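Local coordinates for endolysin B (Mycobacterium phage D29, PDB 3HC7), which hydrolyses the linkage of mycolic acids to the arabinogalactan-peptidoglycan of the mycobacterial host wall, breaching the outer membrane so that new phage can escape, at residues L66-D71 with L107-K112; H177-A182 with I212-A217; G184-K189 with D198-Q203. All coordinates share one frame; numbering follows the deposited sequence.

Interaction 1: residues L66-D71 with L107-K112; sequences LKLDAD and LHRLKK
Arg109 extends its side chain to Leu68, in the last turn of helix 50-70, and grips the carbonyl oxygen of that residue. From CB, CG lies beside the backbone N (chi1 -68°), over one face of the His108 ring. The chain bends at chi3, and NE makes a hydrogen bond outside the two segments. At the tip, Leu68 O sits at the edge of the guanidinium, near its plane, and accepts from both end nitrogens. Arg109 NH2 donates to Leu68 O over 3.0 Å, in the carbonyl plane and on a lone pair; NH1 of the same arginine reaches Leu68 O at 3.3 Å, from above the carbonyl plane. Asp71 O is also near NH2, but at a poor angle. Over one face of the guanidinium stands Leu68 CG, 3.7 Å from Arg109 NH2, so the leucine supplies apolar cover as well as an acceptor. Arginine suits this buried place: its flat, multiply donating cation can meet carbonyls near a helix C-terminus, whose partial negative charge would favour it. NH2 also binds Ala74 O, leading into strand 76-81. Leu68 packs on Trp5 of strand 5-9 and Phe76 of strand 76-81, while Arg109 directly precedes strand 110-116, joining helix end to sheet.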
loop_
_atom_site.group_PDB
_atom_site.type_symbol
_atom_site.label_atom_id
_atom_site.label_comp_id
_atom_site.label_asym_id
_atom_site.label_seq_id
_atom_site.Cartn_x
_atom_site.Cartn_y
_atom_site.Cartn_z
ATOM N N LEU A 66 1.403 -16.548 -12.798
ATOM C CA LEU A 66 1.764 -17.944 -12.586
ATOM C C LEU A 66 0.593 -18.743 -12.030
ATOM O O LEU A 66 0.048 -19.621 -12.700
ATOM C CB LEU A 66 2.965 -18.059 -11.649
ATOM C CG LEU A 66 4.288 -17.538 -12.203
ATOM C CD1 LEU A 66 5.415 -17.819 -11.225
ATOM C CD2 LEU A 66 4.576 -18.172 -13.549
ATOM N N LYS A 67 0.213 -18.435 -10.798
ATOM C CA LYS A 67 -0.833 -19.184 -10.116
ATOM C C LYS A 67 -2.118 -19.248 -10.935
ATOM O O LYS A 67 -2.731 -20.304 -11.062
ATOM C CB LYS A 67 -1.107 -18.569 -8.746
ATOM C CG LYS A 67 -0.157 -19.034 -7.654
ATOM C CD LYS A 67 1.300 -18.985 -8.088
ATOM C CE LYS A 67 2.203 -19.605 -7.027
ATOM N NZ LYS A 67 3.631 -19.629 -7.445
ATOM N N LEU A 68 -2.515 -18.114 -11.502
ATOM C CA LEU A 68 -3.801 -18.020 -12.191
ATOM C C LEU A 68 -3.818 -18.654 -13.582
ATOM O O LEU A 68 -4.871 -19.093 -14.053
ATOM C CB LEU A 68 -4.280 -16.566 -12.238
ATOM C CG LEU A 68 -5.222 -16.175 -11.095
ATOM C CD1 LEU A 68 -4.791 -16.790 -9.776
ATOM C CD2 LEU A 68 -5.338 -14.674 -10.972
ATOM N N ASP A 69 -2.667 -18.702 -14.245
ATOM C CA ASP A 69 -2.570 -19.443 -15.498
ATOM C C ASP A 69 -2.598 -20.945 -15.219
ATOM O O ASP A 69 -3.134 -21.726 -16.003
ATOM C CB ASP A 69 -1.303 -19.070 -16.274
ATOM C CG ASP A 69 -1.502 -17.871 -17.182
ATOM O OD1 ASP A 69 -2.670 -17.528 -17.464
ATOM O OD2 ASP A 69 -0.493 -17.275 -17.619
ATOM N N ALA A 70 -2.019 -21.339 -14.091
ATOM C CA ALA A 70 -1.946 -22.740 -13.719
ATOM C C ALA A 70 -3.318 -23.297 -13.355
ATOM O O ALA A 70 -3.613 -24.455 -13.639
ATOM C CB ALA A 70 -0.974 -22.924 -12.567
ATOM N N ASP A 71 -4.153 -22.477 -12.725
ATOM C CA ASP A 71 -5.489 -22.911 -12.322
ATOM C C ASP A 71 -6.559 -21.922 -12.792
ATOM O O ASP A 71 -6.948 -21.017 -12.058
ATOM C CB ASP A 71 -5.559 -23.111 -10.802
ATOM C CG ASP A 71 -6.889 -23.698 -10.347
ATOM O OD1 ASP A 71 -7.835 -23.745 -11.158
ATOM O OD2 ASP A 71 -6.989 -24.106 -9.174
ATOM N N LEU A 107 -9.290 -9.893 -14.523
ATOM C CA LEU A 107 -10.171 -8.983 -13.796
ATOM C C LEU A 107 -11.435 -9.680 -13.308
ATOM O O LEU A 107 -11.831 -9.520 -12.154
ATOM C CB LEU A 107 -10.526 -7.749 -14.632
ATOM C CG LEU A 107 -11.536 -6.794 -13.991
ATOM C CD1 LEU A 107 -11.103 -6.421 -12.579
ATOM C CD2 LEU A 107 -11.722 -5.538 -14.831
ATOM N N HIS A 108 -12.058 -10.464 -14.182
ATOM C CA HIS A 108 -13.304 -11.142 -13.843
ATOM C C HIS A 108 -13.107 -12.187 -12.746
ATOM O O HIS A 108 -14.078 -12.707 -12.194
ATOM C CB HIS A 108 -13.922 -11.787 -15.091
ATOM C CG HIS A 108 -13.146 -12.954 -15.612
ATOM N ND1 HIS A 108 -11.961 -12.812 -16.304
ATOM C CD2 HIS A 108 -13.384 -14.286 -15.542
ATOM C CE1 HIS A 108 -11.501 -14.007 -16.634
ATOM N NE2 HIS A 108 -12.346 -14.919 -16.182
ATOM N N ARG A 109 -11.855 -12.487 -12.419
ATOM C CA ARG A 109 -11.570 -13.492 -11.399
ATOM C C ARG A 109 -11.161 -12.895 -10.054
ATOM O O ARG A 109 -11.035 -13.617 -9.067
ATOM C CB ARG A 109 -10.510 -14.471 -11.892
ATOM C CG ARG A 109 -11.005 -15.350 -13.014
ATOM C CD ARG A 109 -9.853 -15.956 -13.770
ATOM N NE ARG A 109 -9.180 -16.994 -13.003
ATOM C CZ ARG A 109 -8.082 -17.613 -13.418
ATOM N NH1 ARG A 109 -7.543 -17.286 -14.589
ATOM N NH2 ARG A 109 -7.523 -18.551 -12.665
ATOM N N LEU A 110 -10.967 -11.582 -10.018
ATOM C CA LEU A 110 -10.618 -10.891 -8.786
ATOM C C LEU A 110 -11.876 -10.691 -7.952
ATOM O O LEU A 110 -12.830 -10.061 -8.405
ATOM C CB LEU A 110 -9.973 -9.540 -9.095
ATOM C CG LEU A 110 -9.596 -8.662 -7.893
ATOM C CD1 LEU A 110 -8.612 -9.374 -6.977
ATOM C CD2 LEU A 110 -9.033 -7.315 -8.350
ATOM N N LYS A 111 -11.876 -11.230 -6.734
ATOM C CA LYS A 111 -13.059 -11.153 -5.881
ATOM C C LYS A 111 -12.922 -10.150 -4.741
ATOM O O LYS A 111 -13.885 -9.467 -4.388
ATOM C CB LYS A 111 -13.412 -12.532 -5.320
ATOM C CG LYS A 111 -13.782 -13.556 -6.381
ATOM C CD LYS A 111 -14.887 -13.037 -7.289
ATOM C CE LYS A 111 -15.291 -14.089 -8.314
ATOM N NZ LYS A 111 -16.298 -13.570 -9.281
ATOM N N LYS A 112 -11.727 -10.061 -4.162
ATOM C CA LYS A 112 -11.544 -9.267 -2.957
ATOM C C LYS A 112 -10.168 -8.630 -2.901
ATOM O O LYS A 112 -9.166 -9.273 -3.205
ATOM C CB LYS A 112 -11.728 -10.138 -1.709
ATOM C CG LYS A 112 -13.108 -10.764 -1.551
ATOM C CD LYS A 112 -13.121 -11.746 -0.397
ATOM C CE LYS A 112 -14.429 -12.529 -0.357
ATOM N NZ LYS A 112 -15.479 -11.791 0.391
#

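Interaction 2: residues H177-A182 with I212-A217; sequences HEYEVA and ITEGIA
Tyr179, in the first turn of helix 179-189, drives its phenol end against the backbone of Gly215 in helix 212-230. This is the tight part of the contact. The hydroxyl oxygen OH lies 3.2 Å from Gly215 CA, a short carbon-oxygen approach, and nearly as close to Gly215 N, although there the angle is too poor for a hydrogen bond. Glycine suits the spot because, with no side chain, it lets the phenol come right down onto the helix backbone. The tyrosine's reach comes from its first torsion: with CG opposite the backbone N (chi1 -179°), the ring projects from its own helix across to the other. The Tyr179 side chain also touches Leu207 and Leu218, apolar neighbours suited to an aromatic residue.

The looser side belongs to Glu214, which is partly exposed. Its methylene CG is 3.8 Å from Tyr179 OH, and the extended chain then carries the carboxylate past the ring, with OE2 4.2 Å from Tyr179 CE2. Ring and carboxylate planes are turned 70° apart, so the two flat groups do not stack. The charge of Glu214 is met by Arg210, which forms a salt bridge with OE2 and also a cation-pi contact with the Tyr179 ring. Another acid, Glu180, is nearby, its OE2 6.1 Å from Glu214 OE2, too far for contact.

Chemically, then, the two segments meet through shape and van der Waals packing, while the electrostatic part passes through a third residue. Arg210 serves both the aromatic ring and the carboxylate: it probably offsets the negative charge of Glu214, a pairing that nearby Glu180 would probably make more favourable, and it couples the start of helix 179-189 to that of helix 212-230.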
loop_
_atom_site.group_PDB
_atom_site.type_symbol
_atom_site.label_atom_id
_atom_site.label_comp_id
_atom_site.label_asym_id
_atom_site.label_seq_id
_atom_site.Cartn_x
_atom_site.Cartn_y
_atom_site.Cartn_z
ATOM N N HIS A 177 -1.532 19.939 -1.032
ATOM C CA HIS A 177 -0.355 20.581 -1.605
ATOM C C HIS A 177 0.325 21.506 -0.620
ATOM O O HIS A 177 1.105 22.375 -0.993
ATOM C CB HIS A 177 -0.704 21.295 -2.905
ATOM C CG HIS A 177 -1.190 20.364 -3.970
ATOM N ND1 HIS A 177 -0.361 19.464 -4.605
ATOM C CD2 HIS A 177 -2.425 20.171 -4.491
ATOM C CE1 HIS A 177 -1.060 18.768 -5.482
ATOM N NE2 HIS A 177 -2.316 19.177 -5.433
ATOM N N GLU A 178 0.021 21.302 0.653
ATOM C CA GLU A 178 0.788 21.921 1.721
ATOM C C GLU A 178 2.235 21.414 1.640
ATOM O O GLU A 178 2.488 20.261 1.279
ATOM C CB GLU A 178 0.132 21.587 3.063
ATOM C CG GLU A 178 1.022 21.682 4.288
ATOM C CD GLU A 178 0.298 21.225 5.547
ATOM O OE1 GLU A 178 -0.945 21.094 5.507
ATOM O OE2 GLU A 178 0.963 20.992 6.574
ATOM N N TYR A 179 3.173 22.287 1.984
ATOM C CA TYR A 179 4.606 22.023 1.886
ATOM C C TYR A 179 5.057 20.696 2.515
ATOM O O TYR A 179 5.711 19.880 1.860
ATOM C CB TYR A 179 5.360 23.179 2.545
ATOM C CG TYR A 179 6.866 23.065 2.497
ATOM C CD1 TYR A 179 7.562 23.253 1.309
ATOM C CD2 TYR A 179 7.594 22.792 3.647
ATOM C CE1 TYR A 179 8.942 23.157 1.269
ATOM C CE2 TYR A 179 8.961 22.697 3.619
ATOM C CZ TYR A 179 9.633 22.885 2.437
ATOM O OH TYR A 179 10.997 22.806 2.438
ATOM N N GLU A 180 4.732 20.504 3.791
ATOM C CA GLU A 180 5.087 19.287 4.510
ATOM C C GLU A 180 4.532 18.057 3.804
ATOM O O GLU A 180 5.205 17.029 3.687
ATOM C CB GLU A 180 4.562 19.345 5.954
ATOM C CG GLU A 180 5.319 20.293 6.850
ATOM C CD GLU A 180 4.848 21.731 6.715
ATOM O OE1 GLU A 180 3.938 21.983 5.893
ATOM O OE2 GLU A 180 5.390 22.601 7.432
ATOM N N VAL A 181 3.302 18.170 3.321
ATOM C CA VAL A 181 2.682 17.075 2.594
ATOM C C VAL A 181 3.426 16.805 1.282
ATOM O O VAL A 181 3.682 15.655 0.929
ATOM C CB VAL A 181 1.179 17.347 2.335
ATOM C CG1 VAL A 181 0.620 16.371 1.327
ATOM C CG2 VAL A 181 0.396 17.266 3.641
ATOM N N ALA A 182 3.788 17.866 0.567
ATOM C CA ALA A 182 4.498 17.707 -0.701
ATOM C C ALA A 182 5.845 17.012 -0.493
ATOM O O ALA A 182 6.269 16.179 -1.303
ATOM C CB ALA A 182 4.695 19.068 -1.376
ATOM N N ILE A 212 16.263 25.418 -0.193
ATOM C CA ILE A 212 16.578 24.011 -0.403
ATOM C C ILE A 212 16.990 23.341 0.907
ATOM O O ILE A 212 16.571 22.222 1.202
ATOM C CB ILE A 212 17.674 23.831 -1.475
ATOM C CG1 ILE A 212 17.101 24.121 -2.861
ATOM C CG2 ILE A 212 18.207 22.410 -1.447
ATOM C CD1 ILE A 212 15.979 23.169 -3.246
ATOM N N THR A 213 17.794 24.042 1.700
ATOM C CA THR A 213 18.267 23.500 2.969
ATOM C C THR A 213 17.112 23.135 3.915
ATOM O O THR A 213 17.176 22.150 4.649
ATOM C CB THR A 213 19.209 24.496 3.674
ATOM O OG1 THR A 213 18.565 25.767 3.779
ATOM C CG2 THR A 213 20.501 24.675 2.883
ATOM N N GLU A 214 16.054 23.933 3.897
ATOM C CA GLU A 214 14.905 23.647 4.736
ATOM C C GLU A 214 14.226 22.366 4.261
ATOM O O GLU A 214 13.767 21.551 5.072
ATOM C CB GLU A 214 13.920 24.821 4.729
ATOM C CG GLU A 214 12.597 24.495 5.401
ATOM C CD GLU A 214 11.710 25.723 5.619
ATOM O OE1 GLU A 214 12.116 26.844 5.240
ATOM O OE2 GLU A 214 10.601 25.558 6.175
ATOM N N GLY A 215 14.187 22.179 2.944
ATOM C CA GLY A 215 13.574 20.993 2.373
ATOM C C GLY A 215 14.414 19.745 2.626
ATOM O O GLY A 215 13.891 18.647 2.849
ATOM N N ILE A 216 15.729 19.911 2.599
ATOM C CA ILE A 216 16.630 18.798 2.872
ATOM C C ILE A 216 16.438 18.316 4.315
ATOM O O ILE A 216 16.295 17.114 4.579
ATOM C CB ILE A 216 18.093 19.220 2.642
ATOM C CG1 ILE A 216 18.380 19.342 1.147
ATOM C CG2 ILE A 216 19.057 18.241 3.297
ATOM C CD1 ILE A 216 19.700 20.026 0.844
ATOM N N ALA A 217 16.409 19.268 5.238
ATOM C CA ALA A 217 16.223 18.954 6.649
ATOM C C ALA A 217 14.905 18.231 6.922
ATOM O O ALA A 217 14.887 17.231 7.639
ATOM C CB ALA A 217 16.312 20.200 7.472
#

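Interaction 3: residues G184-K189 with D198-Q203; sequences GRIVMK and DSVVAQ
The amide of Gln203 lies against Ile186, whose methyl CG2 stands over one amide face, 4.0 Å from Gln203 CD. Ile186 CG1 comes 3.7 Å from Gln203 OE1 on that same side, and Lys189 CB is farther off, nearest OE1. On the nitrogen side, Gln203 NE2 donates to Asp198 O over 3.0 Å; the acceptor is tilted 25° from the amide plane, and the bond is bent, at 134°. This bond back to its own segment helps to set the rotation of the amide, so glutamine can present a flat face to an isoleucine while its polar end stays engaged. Together the segments form a helix-loop-helix, in which helix 179-189 runs through a loop into helix 200-207. Ser199 is the N-cap of the second helix: its OG accepts from Ala202 N at 3.1 Å, a role suited to a short hydroxyl side chain. One turn before Gln203, Val200 adds apolar packing, its CG1 4.1 Å from Ile186 CG2. Branched at CB, Ile186 can set CG2 between Val200 and the amide while CG1 and CD1 pack on Gln203 CB, which lies 3.8 Å from Ile186 CG1. Val200 also touches Ala219 of helix 212-230.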
loop_
_atom_site.group_PDB
_atom_site.type_symbol
_atom_site.label_atom_id
_atom_site.label_comp_id
_atom_site.label_asym_id
_atom_site.label_seq_id
_atom_site.Cartn_x
_atom_site.Cartn_y
_atom_site.Cartn_z
ATOM N N GLY A 184 6.695 15.025 1.986
ATOM C CA GLY A 184 6.327 13.636 2.217
ATOM C C GLY A 184 6.131 12.841 0.934
ATOM O O GLY A 184 6.636 11.715 0.804
ATOM N N ARG A 185 5.397 13.402 -0.024
ATOM C CA ARG A 185 5.216 12.704 -1.304
ATOM C C ARG A 185 6.557 12.562 -2.000
ATOM O O ARG A 185 6.852 11.535 -2.587
ATOM C CB ARG A 185 4.243 13.440 -2.229
ATOM C CG ARG A 185 2.843 12.885 -2.221
ATOM C CD ARG A 185 2.022 13.409 -3.389
ATOM N NE ARG A 185 2.019 14.858 -3.445
ATOM C CZ ARG A 185 1.109 15.623 -2.858
ATOM N NH1 ARG A 185 0.125 15.076 -2.160
ATOM N NH2 ARG A 185 1.185 16.936 -2.970
ATOM N N ILE A 186 7.386 13.599 -1.922
ATOM C CA ILE A 186 8.694 13.531 -2.554
ATOM C C ILE A 186 9.503 12.344 -2.025
ATOM O O ILE A 186 10.070 11.565 -2.802
ATOM C CB ILE A 186 9.456 14.846 -2.363
ATOM C CG1 ILE A 186 8.922 15.872 -3.365
ATOM C CG2 ILE A 186 10.957 14.631 -2.537
ATOM C CD1 ILE A 186 9.367 17.279 -3.102
ATOM N N VAL A 187 9.543 12.212 -0.702
ATOM C CA VAL A 187 10.278 11.132 -0.045
ATOM C C VAL A 187 9.790 9.749 -0.495
ATOM O O VAL A 187 10.581 8.854 -0.817
ATOM C CB VAL A 187 10.200 11.272 1.499
ATOM C CG1 VAL A 187 10.569 9.979 2.180
ATOM C CG2 VAL A 187 11.124 12.365 1.949
ATOM N N MET A 188 8.482 9.582 -0.548
ATOM C CA MET A 188 7.921 8.309 -0.978
ATOM C C MET A 188 8.183 7.951 -2.451
ATOM O O MET A 188 8.295 6.769 -2.787
ATOM C CB MET A 188 6.437 8.261 -0.670
ATOM C CG MET A 188 6.136 8.124 0.809
ATOM S SD MET A 188 4.365 8.182 1.101
ATOM C CE MET A 188 3.782 7.237 -0.293
ATOM N N LYS A 189 8.292 8.956 -3.323
ATOM C CA LYS A 189 8.495 8.706 -4.761
ATOM C C LYS A 189 9.956 8.718 -5.230
ATOM O O LYS A 189 10.255 8.334 -6.361
ATOM C CB LYS A 189 7.711 9.736 -5.580
ATOM C CG LYS A 189 6.214 9.680 -5.364
ATOM C CD LYS A 189 5.565 11.001 -5.728
ATOM C CE LYS A 189 5.786 11.368 -7.188
ATOM N NZ LYS A 189 5.055 12.623 -7.534
ATOM N N ASP A 198 14.919 11.926 -10.475
ATOM C CA ASP A 198 13.916 11.586 -9.476
ATOM C C ASP A 198 14.439 11.633 -8.040
ATOM O O ASP A 198 13.773 11.145 -7.134
ATOM C CB ASP A 198 13.317 10.213 -9.762
ATOM C CG ASP A 198 12.659 10.145 -11.132
ATOM O OD1 ASP A 198 11.937 11.094 -11.496
ATOM O OD2 ASP A 198 12.870 9.137 -11.839
ATOM N N SER A 199 15.615 12.223 -7.819
ATOM C CA SER A 199 16.124 12.319 -6.442
ATOM C C SER A 199 15.315 13.290 -5.578
ATOM O O SER A 199 14.582 14.153 -6.094
ATOM C CB SER A 199 17.605 12.699 -6.415
ATOM O OG SER A 199 17.805 13.996 -6.940
ATOM N N VAL A 200 15.447 13.155 -4.259
ATOM C CA VAL A 200 14.835 14.121 -3.354
ATOM C C VAL A 200 15.284 15.527 -3.741
ATOM O O VAL A 200 14.458 16.440 -3.837
ATOM C CB VAL A 200 15.182 13.836 -1.884
ATOM C CG1 VAL A 200 14.752 15.010 -0.983
ATOM C CG2 VAL A 200 14.529 12.528 -1.432
ATOM N N VAL A 201 16.584 15.700 -3.975
ATOM C CA VAL A 201 17.129 17.032 -4.247
ATOM C C VAL A 201 16.610 17.624 -5.567
ATOM O O VAL A 201 16.303 18.816 -5.643
ATOM C CB VAL A 201 18.673 17.055 -4.216
ATOM C CG1 VAL A 201 19.208 18.343 -4.829
ATOM C CG2 VAL A 201 19.187 16.895 -2.790
ATOM N N ALA A 202 16.504 16.794 -6.599
ATOM C CA ALA A 202 15.950 17.250 -7.879
ATOM C C ALA A 202 14.503 17.697 -7.689
ATOM O O ALA A 202 14.092 18.753 -8.169
ATOM C CB ALA A 202 16.021 16.146 -8.909
ATOM N N GLN A 203 13.736 16.878 -6.979
ATOM C CA GLN A 203 12.348 17.189 -6.685
ATOM C C GLN A 203 12.180 18.434 -5.822
ATOM O O GLN A 203 11.231 19.201 -6.021
ATOM C CB GLN A 203 11.647 15.982 -6.058
ATOM C CG GLN A 203 11.548 14.782 -7.004
ATOM C CD GLN A 203 10.729 13.639 -6.422
ATOM O OE1 GLN A 203 9.506 13.725 -6.311
ATOM N NE2 GLN A 203 11.405 12.556 -6.060
#

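In the fold
The three contacts come in two groups on opposite sides of the chain's centre. Interaction 1 comes first along the chain and closes before the others open; it joins helix 50-70 to the parallel sheet of the alpha/beta-hydrolase-like core. Its centre is about 42 Å from that of interaction 2 and about 35 Å from that of interaction 3. The centres of those two are about 10 Å apart, and they share helix 179-189, with interaction 3 nested inside the loop that interaction 2 closes. Helices 200-207 and 212-230 follow in succession, so the pair ties three consecutive helices into one cluster. All three contacts lie away from the active-site residues Ser82 and His240 and from Asp166, the inferred third member.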